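Local coordinates for protein cytidylyltransferase (Leptospira borgpetersenii serovar Hardjo-bovis, PDB 6OEW) that probably acts as a metal-dependent nucleotidyltransferase of the cytidylyltransferase family, at residues 22-27 and 199-204; 207-212 and 235-240; 136-141 and 183-188; 85-90 and 170-175. One frame throughout, in Å; residues are numbered along the deposited sequence.

Contact 1: residues 22-27 and 199-204; sequences TRLPGK and LTIDTI
Beside the metal site, the loop after strand 11-16 sets R23, L24 and K27 against I201, D202 and T203 of the loop leading into helix 204-214. The K27 chain, extended beyond CG, runs beside D202 and brings NZ to three oxygens. The bond from K27 NZ to I201 O (3.0 Å) lies in the carbonyl plane with a C=O...N angle of 150°. That from K27 NZ to R23 O (2.9 Å) comes from above the carbonyl plane. The third, K27 NZ to D202 OD1 (3.0 Å), is a weak hydrogen bond within a salt bridge. D202 CG stands anti to its carbonyl carbon (chi1 -70°), between K27 and R23. D202 CB lies over one face of the R23 guanidinium, toward its rim, 3.5 Å from NH1, with the carboxylate almost parallel to it. R23 NH1 and D202 OD2 are 3.8 Å apart, a long salt bridge of charges alone. L24 sets CD2 against I201 CG1 (4.1 Å) and CD1 against I204 CD1 (4.0 Å). A type II turn, G26 at positive phi, brings K27 round, while T203 OG1, at the N-cap, accepts from D206 N. The D202 side chain lies about 4 Å from a bound magnesium ion, and I201 packs on D108, a magnesium-binding residue in a structure of this protein. The arrangement is consistent with the nucleotide-binding signature loop of nucleotidyltransferases, held against the metal site.

Contact 2: residues 207-212 and 235-240; sequences YETLKS and PSIIQN
The backbones of T209 on helix 204-214 and Q239 in the turn after helix 224-233 come to 5.1 Å between their CA atoms, and the two segments run in opposite directions, S212 facing I237. T209 carries the contact. Its OG1 stands anti to the carbonyl carbon (chi1 -62°), where it accepts a hydrogen bond from Q239 N at 2.8 Å with an N-H...O angle of 149°. The same hydroxyl is bonded to E205 O one helical turn back, so this buried oxygen links the helix to the incoming chain. On the other branch, T209 CG2 rests against I238 CD1 (3.9 Å), the two side chains lying aslant. T209 CA also approaches I237 O at 3.6 Å in a CA-H...O contact. The arrangement belongs to the C-terminal helical part of the domain: the chain leaves helix 224-233, passes through the 3-10 turn 235-237, and returns alongside helix 204-214 as an irregular strip. There I237 CG2 packs on S212 CB at 4.0 Å, and its side chain also touches C213 and V230, filling the angle between the two helices. The bent side chain of Q239 crosses that of E208 at about a right angle. N240 flanks the T209 hydroxyl with CB and CG, while its ND2 is bonded to D206 OD1 and R198 O.

Contact 3: residues 136-141 and 183-188; sequences NCFQRT and FKFFEY
The rings of F138 and F185 form a T-shaped pair, the edge of F185 turned toward the face of F138, with centroids 5.6 Å apart and planes at 88°. The leading rim atom is F185 CZ, which comes to 3.9 Å from F138 CD2. At the edge of the F138 ring, near its plane, sits the carboxylate of E187, its OE2 3.4 Å from F138 CD2. E187 CG is anti to its carbonyl carbon (chi1 -59°), and the extended chain places the acid between the F138 rim and Q139, whose backbone N and side-chain amide each donate to one carboxylate oxygen. Q139 N meets E187 OE2 (2.9 Å) nearly end-on to its C-O bond, while Q139 NE2 approaches E187 OE1 (3.0 Å) from well above the carboxylate plane, with an angle of 161° at the hydrogen. Strand 185-187 is the outermost strand at this end of the mixed sheet and runs parallel to 133-135, which segment 136-141 leaves as a loop; beyond the strand ends the two chains stay close, N136 CA and Y188 CA 4.7 Å apart, linked by water and side chains. One water accepts from F138 N and lies within donating distance of Q139 O and E187 OE2. A second lies between N136 O (2.6 Å) and Y188 O, in position to donate to either. Beside it, N136 CB touches Y188 O at 3.4 Å, while the N136 amide turns to I148 N and M146 O.

Contact 4: residues 85-90 and 170-175; sequences DLIQRY and EHIVPY
Apolar packing dominates, with I172 meeting L86, I87 and Y90 on the first turns of helix 86-96. I172 CG1 is anti to its carbonyl carbon (chi1 -59°) and touches I87 CG1 at 3.9 Å, the two side chains running antiparallel past one another. It also meets L86 CB. Beyond it, I172 CD1 comes to 3.5 Å from Y90 CD1, approaching the ring obliquely, with the side chains crossing at about a right angle.

The polar edge of the contact is made by a backbone oxygen: E170 O lies 3.3 Å from L86 CB and as near to CG, so the end of helix 166-171 rests on the leucine. No hydrogen bond joins the two segments. One does hold I172 in place from its own side: with positive phi (75°) it is the centre of a classic gamma turn, closed by V173 N to H171 O at 2.8 Å, and this kink leads the chain on toward helix 174-178.

Capping fixes the other partner. D85 OD1 accepts from Q88 N at 2.8 Å as the N-cap of helix 86-96, and the same oxygen forms a salt bridge with R169, tying the cap to helix 166-171. L86 CD1 lies over the centre of the R89 guanidinium, 3.5 Å above its plane. Y90 OH is bonded to L14 O, and its side chain touches I102 and R104. Helix 86-96 is the connecting helix of a beta-alpha-beta crossover from strand 77-81 to the parallel strand 101-106, a connection that passes over strands 54-59 and 11-16, as in the Rossmann-like fold of GT-A type.

How the contacts relate
All four contacts lie within the cytidylyltransferase family region, around one mixed sheet. Contacts 1 and 2 are neighbours, centres 14 Å apart, and join through helix 204-214: I201 packs on Y207 and L210. Contacts 3 and 4 lie 17 Å apart and meet where F183 packs on Y175, helix 174-178 leading on to strand 185-187; their segments cross along the chain. Both fall between the two segments of contact 1, which brings residues far apart in sequence together near the magnesium ion. Contact 2 comes last along the chain, across the chain's centre from contact 4, with centres 31 Å apart. Contact 1 thus links the magnesium site to the C-terminal helices through helix 204-214.

Contact 1: residues 22-27 and 199-204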
# COMPACT_ATOMS: atom_id res chain seq x y z
N THR A 22 -1.38 9.08 -11.77
CA THR A 22 -2.41 10.05 -12.11
C THR A 22 -2.23 11.35 -11.33
O THR A 22 -2.35 12.44 -11.89
CB THR A 22 -3.79 9.44 -11.83
OG1 THR A 22 -3.86 8.13 -12.40
CG2 THR A 22 -4.87 10.29 -12.45
N ARG A 23 -1.95 11.25 -10.04
CA ARG A 23 -1.72 12.41 -9.21
C ARG A 23 -0.23 12.53 -8.93
O ARG A 23 0.42 11.54 -8.55
CB ARG A 23 -2.52 12.33 -7.92
CG ARG A 23 -4.02 12.23 -8.15
CD ARG A 23 -4.81 12.44 -6.86
NE ARG A 23 -4.80 13.85 -6.47
CZ ARG A 23 -5.21 14.30 -5.29
NH1 ARG A 23 -5.65 13.46 -4.36
NH2 ARG A 23 -5.16 15.60 -5.04
N LEU A 24 0.29 13.73 -9.15
CA LEU A 24 1.69 14.08 -8.91
C LEU A 24 2.64 13.08 -9.57
O LEU A 24 3.44 12.43 -8.89
CB LEU A 24 1.97 14.21 -7.42
CG LEU A 24 3.21 14.99 -7.01
CD1 LEU A 24 3.05 16.44 -7.47
CD2 LEU A 24 3.44 14.92 -5.50
N PRO A 25 2.57 12.93 -10.90
CA PRO A 25 3.51 12.03 -11.59
C PRO A 25 4.94 12.34 -11.17
O PRO A 25 5.32 13.50 -11.02
CB PRO A 25 3.25 12.32 -13.07
CG PRO A 25 2.54 13.68 -13.10
CD PRO A 25 1.72 13.69 -11.84
N GLY A 26 5.73 11.28 -10.94
CA GLY A 26 7.12 11.41 -10.52
C GLY A 26 7.33 11.35 -9.03
O GLY A 26 8.48 11.33 -8.56
N LYS A 27 6.25 11.32 -8.25
CA LYS A 27 6.38 11.48 -6.81
C LYS A 27 7.16 10.33 -6.18
O LYS A 27 7.85 10.54 -5.19
CB LYS A 27 4.99 11.61 -6.17
CG LYS A 27 4.13 10.32 -6.29
CD LYS A 27 2.64 10.63 -6.13
CE LYS A 27 1.79 9.34 -6.22
NZ LYS A 27 0.33 9.66 -6.31
N LEU A 199 -1.89 10.98 5.12
CA LEU A 199 -0.47 10.65 5.06
C LEU A 199 -0.13 9.90 3.78
O LEU A 199 0.86 9.16 3.73
CB LEU A 199 -0.07 9.86 6.32
CG LEU A 199 -0.28 10.68 7.61
CD1 LEU A 199 -0.05 9.86 8.87
CD2 LEU A 199 0.60 11.93 7.61
N THR A 200 -0.93 10.08 2.75
CA THR A 200 -0.60 9.59 1.42
C THR A 200 0.00 10.75 0.62
O THR A 200 -0.06 11.91 1.05
CB THR A 200 -1.85 9.01 0.76
OG1 THR A 200 -1.54 8.49 -0.53
CG2 THR A 200 -2.93 10.05 0.68
N ILE A 201 0.66 10.43 -0.49
CA ILE A 201 1.30 11.47 -1.30
C ILE A 201 0.60 11.55 -2.65
O ILE A 201 0.72 10.65 -3.50
CB ILE A 201 2.82 11.26 -1.44
CG1 ILE A 201 3.40 12.36 -2.34
CG2 ILE A 201 3.16 9.83 -1.94
CD1 ILE A 201 4.82 12.69 -2.02
N ASP A 202 -0.16 12.63 -2.82
CA ASP A 202 -0.79 12.97 -4.07
C ASP A 202 -0.58 14.43 -4.46
O ASP A 202 -0.84 14.77 -5.61
CB ASP A 202 -2.30 12.71 -4.01
CG ASP A 202 -2.64 11.24 -3.98
OD1 ASP A 202 -2.23 10.51 -4.92
OD2 ASP A 202 -3.31 10.83 -3.01
N THR A 203 -0.11 15.28 -3.54
CA THR A 203 0.14 16.69 -3.81
C THR A 203 1.46 17.10 -3.19
O THR A 203 2.03 16.39 -2.34
CB THR A 203 -0.96 17.59 -3.24
OG1 THR A 203 -0.98 17.43 -1.82
CG2 THR A 203 -2.31 17.23 -3.81
N ILE A 204 1.92 18.29 -3.58
CA ILE A 204 3.12 18.87 -2.98
C ILE A 204 2.92 19.10 -1.49
O ILE A 204 3.84 18.93 -0.68
CB ILE A 204 3.49 20.18 -3.71
CG1 ILE A 204 4.05 19.86 -5.09
CG2 ILE A 204 4.47 21.00 -2.90
CD1 ILE A 204 5.17 18.88 -5.05

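Contact 2: residues 207-212 and 235-240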
# COMPACT_ATOMS: atom_id res chain seq x y z
N TYR A 207 3.52 15.95 0.35
CA TYR A 207 4.97 15.78 0.41
C TYR A 207 5.58 16.59 1.54
O TYR A 207 6.43 16.09 2.28
CB TYR A 207 5.56 16.19 -0.95
CG TYR A 207 7.05 16.02 -1.13
CD1 TYR A 207 7.70 14.83 -0.79
CD2 TYR A 207 7.80 17.04 -1.70
CE1 TYR A 207 9.09 14.69 -0.99
CE2 TYR A 207 9.16 16.91 -1.91
CZ TYR A 207 9.80 15.74 -1.56
OH TYR A 207 11.17 15.65 -1.78
N GLU A 208 5.21 17.87 1.64
CA GLU A 208 5.75 18.73 2.70
C GLU A 208 5.38 18.19 4.07
O GLU A 208 6.20 18.19 5.00
CB GLU A 208 5.22 20.15 2.54
CG GLU A 208 5.58 20.84 1.22
CD GLU A 208 4.88 22.18 1.02
OE1 GLU A 208 3.89 22.48 1.72
OE2 GLU A 208 5.32 22.96 0.15
N THR A 209 4.12 17.75 4.22
CA THR A 209 3.65 17.13 5.46
C THR A 209 4.48 15.90 5.80
O THR A 209 4.93 15.72 6.94
CB THR A 209 2.18 16.74 5.30
OG1 THR A 209 1.40 17.92 5.08
CG2 THR A 209 1.65 15.98 6.56
N LEU A 210 4.65 15.01 4.83
CA LEU A 210 5.38 13.77 5.07
C LEU A 210 6.84 14.05 5.37
O LEU A 210 7.45 13.38 6.21
CB LEU A 210 5.25 12.84 3.86
CG LEU A 210 3.83 12.31 3.61
CD1 LEU A 210 3.75 11.72 2.23
CD2 LEU A 210 3.46 11.24 4.65
N LYS A 211 7.42 15.05 4.70
CA LYS A 211 8.79 15.42 5.00
C LYS A 211 8.92 15.91 6.44
O LYS A 211 9.90 15.59 7.13
CB LYS A 211 9.27 16.48 4.01
CG LYS A 211 9.77 15.86 2.72
CD LYS A 211 10.06 16.92 1.61
CE LYS A 211 10.50 18.27 2.09
NZ LYS A 211 10.73 19.25 0.92
N SER A 212 7.93 16.66 6.91
CA SER A 212 7.97 17.11 8.29
C SER A 212 7.84 15.94 9.26
O SER A 212 8.57 15.86 10.26
CB SER A 212 6.88 18.15 8.52
OG SER A 212 7.19 19.32 7.80
N PRO A 235 1.10 19.86 15.92
CA PRO A 235 0.04 19.94 14.90
C PRO A 235 0.47 20.62 13.62
O PRO A 235 -0.12 20.34 12.56
CB PRO A 235 -1.08 20.71 15.62
CG PRO A 235 -0.38 21.48 16.70
CD PRO A 235 0.73 20.58 17.15
N SER A 236 1.48 21.49 13.65
CA SER A 236 1.93 22.20 12.45
C SER A 236 2.70 21.31 11.48
O SER A 236 3.07 21.77 10.40
CB SER A 236 2.80 23.40 12.84
OG SER A 236 4.15 23.04 13.03
N ILE A 237 2.95 20.05 11.83
CA ILE A 237 3.44 19.10 10.84
C ILE A 237 2.48 19.03 9.66
O ILE A 237 2.90 18.89 8.50
CB ILE A 237 3.65 17.72 11.48
CG1 ILE A 237 4.87 17.75 12.40
CG2 ILE A 237 3.75 16.61 10.41
CD1 ILE A 237 4.98 16.52 13.30
N ILE A 238 1.18 19.13 9.93
CA ILE A 238 0.14 18.93 8.92
C ILE A 238 0.10 20.17 8.03
O ILE A 238 -0.28 21.25 8.49
CB ILE A 238 -1.22 18.65 9.57
CG1 ILE A 238 -1.15 17.37 10.39
CG2 ILE A 238 -2.29 18.48 8.51
CD1 ILE A 238 -0.88 16.15 9.55
N GLN A 239 0.49 20.00 6.77
CA GLN A 239 0.53 21.10 5.79
C GLN A 239 -0.36 20.84 4.59
O GLN A 239 -0.35 21.63 3.63
CB GLN A 239 1.97 21.34 5.32
CG GLN A 239 2.86 22.05 6.33
CD GLN A 239 4.30 21.53 6.32
OE1 GLN A 239 4.61 20.56 7.01
NE2 GLN A 239 5.17 22.18 5.56
N ASN A 240 -1.14 19.76 4.60
CA ASN A 240 -2.07 19.41 3.53
C ASN A 240 -3.51 19.55 3.98
O ASN A 240 -4.42 19.01 3.34
CB ASN A 240 -1.80 17.99 3.03
CG ASN A 240 -1.94 16.94 4.14
OD1 ASN A 240 -2.29 17.27 5.30
ND2 ASN A 240 -1.69 15.69 3.80

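Contact 3: residues 136-141 and 183-188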
# COMPACT_ATOMS: atom_id res chain seq x y z
N ASN A 136 -8.39 -2.58 5.67
CA ASN A 136 -8.50 -1.53 6.68
C ASN A 136 -8.87 -0.19 6.07
O ASN A 136 -8.76 0.84 6.73
CB ASN A 136 -7.18 -1.41 7.47
CG ASN A 136 -6.06 -0.73 6.64
OD1 ASN A 136 -6.23 -0.47 5.41
ND2 ASN A 136 -4.94 -0.45 7.28
N CYS A 137 -9.29 -0.18 4.80
CA CYS A 137 -9.53 1.11 4.15
C CYS A 137 -10.84 1.13 3.37
O CYS A 137 -10.97 1.91 2.42
CB CYS A 137 -8.33 1.49 3.25
SG CYS A 137 -7.94 0.29 1.95
N PHE A 138 -11.81 0.29 3.74
CA PHE A 138 -13.18 0.51 3.30
C PHE A 138 -13.78 1.54 4.25
O PHE A 138 -13.69 2.75 3.99
CB PHE A 138 -13.97 -0.80 3.29
CG PHE A 138 -15.36 -0.67 2.72
CD1 PHE A 138 -15.56 -0.22 1.43
CD2 PHE A 138 -16.47 -1.05 3.47
CE1 PHE A 138 -16.84 -0.12 0.91
CE2 PHE A 138 -17.75 -0.96 2.95
CZ PHE A 138 -17.93 -0.50 1.67
N GLN A 139 -14.34 1.09 5.37
CA GLN A 139 -14.42 1.96 6.53
C GLN A 139 -13.01 2.45 6.85
O GLN A 139 -12.06 1.65 6.86
CB GLN A 139 -15.00 1.22 7.74
CG GLN A 139 -16.49 0.98 7.73
CD GLN A 139 -16.96 0.38 9.05
OE1 GLN A 139 -17.38 1.09 9.96
NE2 GLN A 139 -16.88 -0.95 9.15
N ARG A 140 -12.85 3.75 7.09
CA ARG A 140 -11.54 4.32 7.36
C ARG A 140 -11.44 4.83 8.80
O ARG A 140 -12.13 5.78 9.17
CB ARG A 140 -11.23 5.46 6.38
CG ARG A 140 -11.00 4.94 4.97
CD ARG A 140 -10.73 6.08 3.96
NE ARG A 140 -10.27 5.51 2.70
CZ ARG A 140 -9.01 5.16 2.46
NH1 ARG A 140 -8.07 5.36 3.39
NH2 ARG A 140 -8.67 4.62 1.29
N THR A 141 -10.55 4.21 9.59
CA THR A 141 -10.20 4.74 10.90
C THR A 141 -8.70 4.93 11.08
O THR A 141 -8.30 5.50 12.10
CB THR A 141 -10.74 3.85 12.04
OG1 THR A 141 -10.36 2.48 11.82
CG2 THR A 141 -12.25 3.95 12.15
N PHE A 183 -18.99 -11.79 -0.72
CA PHE A 183 -17.66 -12.30 -0.44
C PHE A 183 -17.47 -12.52 1.06
O PHE A 183 -18.22 -11.99 1.88
CB PHE A 183 -16.58 -11.35 -0.94
CG PHE A 183 -16.67 -11.06 -2.40
CD1 PHE A 183 -16.04 -11.88 -3.32
CD2 PHE A 183 -17.37 -9.95 -2.86
CE1 PHE A 183 -16.12 -11.61 -4.68
CE2 PHE A 183 -17.45 -9.68 -4.22
CZ PHE A 183 -16.83 -10.51 -5.13
N LYS A 184 -16.46 -13.31 1.40
CA LYS A 184 -16.08 -13.49 2.81
C LYS A 184 -15.21 -12.28 3.17
O LYS A 184 -13.98 -12.33 3.26
CB LYS A 184 -15.41 -14.85 3.01
CG LYS A 184 -16.32 -16.00 2.56
CD LYS A 184 -15.73 -17.36 2.82
CE LYS A 184 -16.75 -18.47 2.53
NZ LYS A 184 -16.19 -19.79 2.88
N PHE A 185 -15.91 -11.17 3.43
CA PHE A 185 -15.37 -9.82 3.54
C PHE A 185 -15.26 -9.42 5.00
O PHE A 185 -16.21 -9.64 5.77
CB PHE A 185 -16.31 -8.85 2.80
CG PHE A 185 -15.90 -7.40 2.86
CD1 PHE A 185 -14.98 -6.88 1.95
CD2 PHE A 185 -16.47 -6.54 3.79
CE1 PHE A 185 -14.61 -5.54 2.00
CE2 PHE A 185 -16.11 -5.19 3.84
CZ PHE A 185 -15.18 -4.69 2.94
N PHE A 186 -14.12 -8.84 5.39
CA PHE A 186 -13.91 -8.41 6.76
C PHE A 186 -13.06 -7.16 6.80
O PHE A 186 -12.25 -6.92 5.90
CB PHE A 186 -13.27 -9.52 7.59
CG PHE A 186 -14.20 -10.63 7.82
CD1 PHE A 186 -15.17 -10.53 8.80
CD2 PHE A 186 -14.20 -11.72 6.96
CE1 PHE A 186 -16.07 -11.55 8.97
CE2 PHE A 186 -15.11 -12.75 7.14
CZ PHE A 186 -16.04 -12.66 8.14
N GLU A 187 -13.21 -6.40 7.88
CA GLU A 187 -12.54 -5.12 8.01
C GLU A 187 -11.73 -5.05 9.31
O GLU A 187 -12.09 -5.64 10.32
CB GLU A 187 -13.53 -3.98 7.97
CG GLU A 187 -14.34 -3.94 6.68
CD GLU A 187 -15.24 -2.73 6.63
OE1 GLU A 187 -16.45 -2.86 6.90
OE2 GLU A 187 -14.70 -1.64 6.37
N TYR A 188 -10.67 -4.27 9.26
CA TYR A 188 -9.73 -4.17 10.37
C TYR A 188 -9.69 -2.73 10.88
O TYR A 188 -9.24 -1.83 10.15
CB TYR A 188 -8.36 -4.64 9.91
CG TYR A 188 -7.37 -4.81 11.03
CD1 TYR A 188 -7.38 -5.95 11.83
CD2 TYR A 188 -6.47 -3.80 11.33
CE1 TYR A 188 -6.48 -6.09 12.88
CE2 TYR A 188 -5.57 -3.93 12.36
CZ TYR A 188 -5.58 -5.07 13.13
OH TYR A 188 -4.67 -5.17 14.14
O HOH W 1 -9.93 0.71 9.10
O HOH W 2 -11.95 -1.05 6.35

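Contact 4: residues 85-90 and 170-175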
# COMPACT_ATOMS: atom_id res chain seq x y z
N ASP A 85 -4.40 -2.18 -16.53
CA ASP A 85 -5.16 -3.34 -16.07
C ASP A 85 -4.41 -3.89 -14.86
O ASP A 85 -3.55 -4.76 -14.98
CB ASP A 85 -5.33 -4.37 -17.19
CG ASP A 85 -6.27 -5.50 -16.80
OD1 ASP A 85 -6.44 -5.79 -15.60
OD2 ASP A 85 -6.82 -6.14 -17.72
N LEU A 86 -4.76 -3.36 -13.68
CA LEU A 86 -4.09 -3.76 -12.45
C LEU A 86 -4.51 -5.16 -12.04
O LEU A 86 -3.74 -5.85 -11.36
CB LEU A 86 -4.38 -2.76 -11.33
CG LEU A 86 -3.46 -1.52 -11.29
CD1 LEU A 86 -2.03 -1.93 -10.87
CD2 LEU A 86 -3.47 -0.74 -12.61
N ILE A 87 -5.72 -5.59 -12.39
CA ILE A 87 -6.09 -6.97 -12.11
C ILE A 87 -5.14 -7.91 -12.85
O ILE A 87 -4.64 -8.89 -12.27
CB ILE A 87 -7.56 -7.24 -12.46
CG1 ILE A 87 -8.48 -6.50 -11.47
CG2 ILE A 87 -7.87 -8.76 -12.40
CD1 ILE A 87 -9.97 -6.76 -11.75
N GLN A 88 -4.86 -7.61 -14.12
CA GLN A 88 -3.93 -8.45 -14.88
C GLN A 88 -2.52 -8.34 -14.33
O GLN A 88 -1.81 -9.35 -14.25
CB GLN A 88 -3.94 -8.09 -16.37
CG GLN A 88 -3.03 -9.03 -17.20
CD GLN A 88 -2.68 -8.48 -18.59
OE1 GLN A 88 -1.70 -7.73 -18.76
NE2 GLN A 88 -3.47 -8.85 -19.59
N ARG A 89 -2.08 -7.13 -13.97
CA ARG A 89 -0.73 -6.98 -13.43
C ARG A 89 -0.57 -7.77 -12.13
O ARG A 89 0.46 -8.43 -11.93
CB ARG A 89 -0.41 -5.51 -13.18
CG ARG A 89 1.10 -5.23 -13.12
CD ARG A 89 1.44 -3.89 -12.45
NE ARG A 89 0.86 -2.76 -13.17
CZ ARG A 89 0.88 -1.51 -12.71
NH1 ARG A 89 1.47 -1.24 -11.54
NH2 ARG A 89 0.31 -0.54 -13.44
N TYR A 90 -1.57 -7.72 -11.24
CA TYR A 90 -1.47 -8.45 -9.98
C TYR A 90 -1.63 -9.94 -10.19
O TYR A 90 -0.99 -10.75 -9.50
CB TYR A 90 -2.52 -7.97 -8.99
CG TYR A 90 -2.03 -6.88 -8.10
CD1 TYR A 90 -1.97 -5.57 -8.56
CD2 TYR A 90 -1.60 -7.15 -6.80
CE1 TYR A 90 -1.50 -4.55 -7.76
CE2 TYR A 90 -1.13 -6.14 -5.99
CZ TYR A 90 -1.08 -4.84 -6.48
OH TYR A 90 -0.60 -3.84 -5.67
N GLU A 170 -8.74 -1.21 -13.21
CA GLU A 170 -7.68 -0.34 -12.72
C GLU A 170 -7.56 -0.37 -11.20
O GLU A 170 -6.44 -0.33 -10.66
CB GLU A 170 -7.89 1.10 -13.23
CG GLU A 170 -7.03 2.13 -12.48
CD GLU A 170 -7.10 3.55 -13.04
OE1 GLU A 170 -7.99 3.84 -13.87
OE2 GLU A 170 -6.25 4.37 -12.64
N HIS A 171 -8.68 -0.48 -10.48
CA HIS A 171 -8.65 -0.36 -9.03
C HIS A 171 -8.78 -1.67 -8.28
O HIS A 171 -8.54 -1.69 -7.07
CB HIS A 171 -9.74 0.61 -8.57
CG HIS A 171 -9.48 2.00 -9.05
ND1 HIS A 171 -8.46 2.77 -8.55
CD2 HIS A 171 -10.05 2.72 -10.05
CE1 HIS A 171 -8.44 3.93 -9.18
NE2 HIS A 171 -9.39 3.92 -10.10
N ILE A 172 -9.17 -2.74 -8.98
CA ILE A 172 -9.21 -4.12 -8.48
C ILE A 172 -10.39 -4.34 -7.54
O ILE A 172 -11.28 -5.15 -7.84
CB ILE A 172 -7.91 -4.54 -7.77
CG1 ILE A 172 -6.71 -4.43 -8.72
CG2 ILE A 172 -8.06 -5.99 -7.29
CD1 ILE A 172 -5.41 -4.94 -8.11
N VAL A 173 -10.42 -3.64 -6.42
CA VAL A 173 -11.36 -3.91 -5.34
C VAL A 173 -12.78 -3.36 -5.50
O VAL A 173 -13.65 -3.84 -4.76
CB VAL A 173 -10.81 -3.41 -4.00
CG1 VAL A 173 -9.48 -4.05 -3.72
CG2 VAL A 173 -10.75 -1.88 -4.02
N PRO A 174 -13.09 -2.39 -6.39
CA PRO A 174 -14.42 -1.75 -6.30
C PRO A 174 -15.60 -2.72 -6.30
O PRO A 174 -16.58 -2.48 -5.59
CB PRO A 174 -14.46 -0.86 -7.55
CG PRO A 174 -13.09 -0.51 -7.76
CD PRO A 174 -12.31 -1.74 -7.46
N TYR A 175 -15.54 -3.79 -7.10
CA TYR A 175 -16.66 -4.72 -7.11
C TYR A 175 -16.83 -5.38 -5.74
O TYR A 175 -17.96 -5.64 -5.32
CB TYR A 175 -16.48 -5.78 -8.19
CG TYR A 175 -17.66 -6.71 -8.32
CD1 TYR A 175 -18.68 -6.45 -9.23
CD2 TYR A 175 -17.77 -7.85 -7.52
CE1 TYR A 175 -19.77 -7.30 -9.35
CE2 TYR A 175 -18.87 -8.70 -7.63
CZ TYR A 175 -19.85 -8.42 -8.54
OH TYR A 175 -20.93 -9.27 -8.65